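DUF3501 family protein (Burkholderia pseudomallei K96243, PDB 3FJV) is of unknown function and belongs to the DUF3501 family. Local coordinates at residues K156-K160 with A190-D194. Sequence-based numbering, arbitrary orientation.
Sequences KAKLK and AGDLD
Lys160 reaches from the last turn of helix 153-160 to the type I beta turn Ala190-Leu193, which begins on the last residue of helix 183-190 and runs into the C-terminus. The tightly packed part of the contact is apolar and is formed by Leu159, Ala190 and Leu193. Leu159 CD2 meets Leu193 CD1 at 3.6 Å, the two side chains crossing at about a right angle, while Leu159 CG packs against Ala190 CB at 4.0 Å. Leu151 and, on strand 86-93, Leu87 also touch Leu193, joining the contact to the antiparallel sheet. The outer side is polar and more exposed. There the extended chain of Lys156 passes Leu193 and carries NZ to a salt bridge with Asp194 OD1 (3.0 Å), met on the syn side but 29° out of the carboxylate plane. The strongest polar partner of this ammonium group is Ser85 OG, linking the chain terminus to the loop before strand 86-93. Beyond CG, the Lys160 chain is extended until chi4 (-66°), which turns NZ onto two turn carbonyls: Leu193 O at 2.7 Å and Ala190 O at 3.1 Å. Ala190 O also accepts the turn's own bond from Leu193 N, and Lys160 NZ approaches that oxygen from the opposite face of the carbonyl plane.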
# COMPACT_ATOMS: atom_id res chain seq x y z
N LYS A 156 29.94 -4.20 13.05
CA LYS A 156 29.37 -4.57 14.31
C LYS A 156 30.27 -4.12 15.48
O LYS A 156 29.78 -3.62 16.50
CB LYS A 156 29.16 -6.08 14.40
CG LYS A 156 28.03 -6.65 13.61
CD LYS A 156 27.92 -8.11 14.06
CE LYS A 156 27.08 -8.93 13.22
NZ LYS A 156 27.29 -10.37 13.59
N ALA A 157 31.58 -4.32 15.35
CA ALA A 157 32.49 -3.98 16.43
C ALA A 157 32.35 -2.45 16.73
O ALA A 157 32.23 -2.01 17.90
CB ALA A 157 33.94 -4.31 16.04
N LYS A 158 32.44 -1.66 15.67
CA LYS A 158 32.50 -0.19 15.80
C LYS A 158 31.18 0.31 16.36
O LYS A 158 31.18 1.06 17.29
CB LYS A 158 32.85 0.50 14.47
CG LYS A 158 34.32 0.36 14.10
CD LYS A 158 34.68 1.10 12.88
CE LYS A 158 36.17 1.14 12.65
NZ LYS A 158 36.32 1.94 11.37
N LEU A 159 30.06 -0.21 15.86
CA LEU A 159 28.76 0.21 16.35
C LEU A 159 28.57 -0.08 17.85
O LEU A 159 28.16 0.81 18.65
CB LEU A 159 27.66 -0.47 15.53
CG LEU A 159 26.28 0.10 15.67
CD1 LEU A 159 26.27 1.58 15.26
CD2 LEU A 159 25.28 -0.75 14.89
N LYS A 160 28.89 -1.30 18.26
CA LYS A 160 28.80 -1.70 19.70
C LYS A 160 29.74 -0.91 20.53
O LYS A 160 29.46 -0.65 21.69
CB LYS A 160 29.10 -3.18 19.87
CG LYS A 160 27.98 -4.04 19.31
CD LYS A 160 28.34 -5.52 19.28
CE LYS A 160 27.13 -6.40 19.01
NZ LYS A 160 26.10 -6.40 20.13
N ALA A 190 22.72 -1.22 18.15
CA ALA A 190 23.87 -2.05 18.42
C ALA A 190 23.47 -3.33 19.18
O ALA A 190 24.00 -4.41 18.92
CB ALA A 190 24.95 -1.24 19.19
N GLY A 191 22.50 -3.21 20.08
CA GLY A 191 22.03 -4.32 20.87
C GLY A 191 21.28 -5.39 20.10
O GLY A 191 21.11 -6.48 20.62
N ASP A 192 20.81 -5.09 18.89
CA ASP A 192 20.16 -6.07 18.05
C ASP A 192 21.12 -7.12 17.45
O ASP A 192 20.67 -8.12 16.90
CB ASP A 192 19.53 -5.40 16.82
CG ASP A 192 18.36 -4.46 17.14
OD1 ASP A 192 17.87 -4.39 18.31
OD2 ASP A 192 17.95 -3.77 16.16
N LEU A 193 22.41 -6.80 17.45
CA LEU A 193 23.43 -7.52 16.70
C LEU A 193 24.18 -8.42 17.69
O LEU A 193 24.34 -8.06 18.86
CB LEU A 193 24.43 -6.54 16.08
CG LEU A 193 23.85 -5.53 15.09
CD1 LEU A 193 24.86 -4.36 15.02
CD2 LEU A 193 23.52 -6.22 13.75
N ASP A 194 24.62 -9.58 17.21
CA ASP A 194 25.19 -10.65 18.03
C ASP A 194 26.67 -10.70 17.69
O ASP A 194 27.19 -9.86 16.90
CB ASP A 194 24.55 -12.01 17.65
CG ASP A 194 25.16 -12.61 16.33
OD1 ASP A 194 26.16 -12.04 15.78
OD2 ASP A 194 24.65 -13.63 15.85
OXT ASP A 194 27.37 -11.60 18.18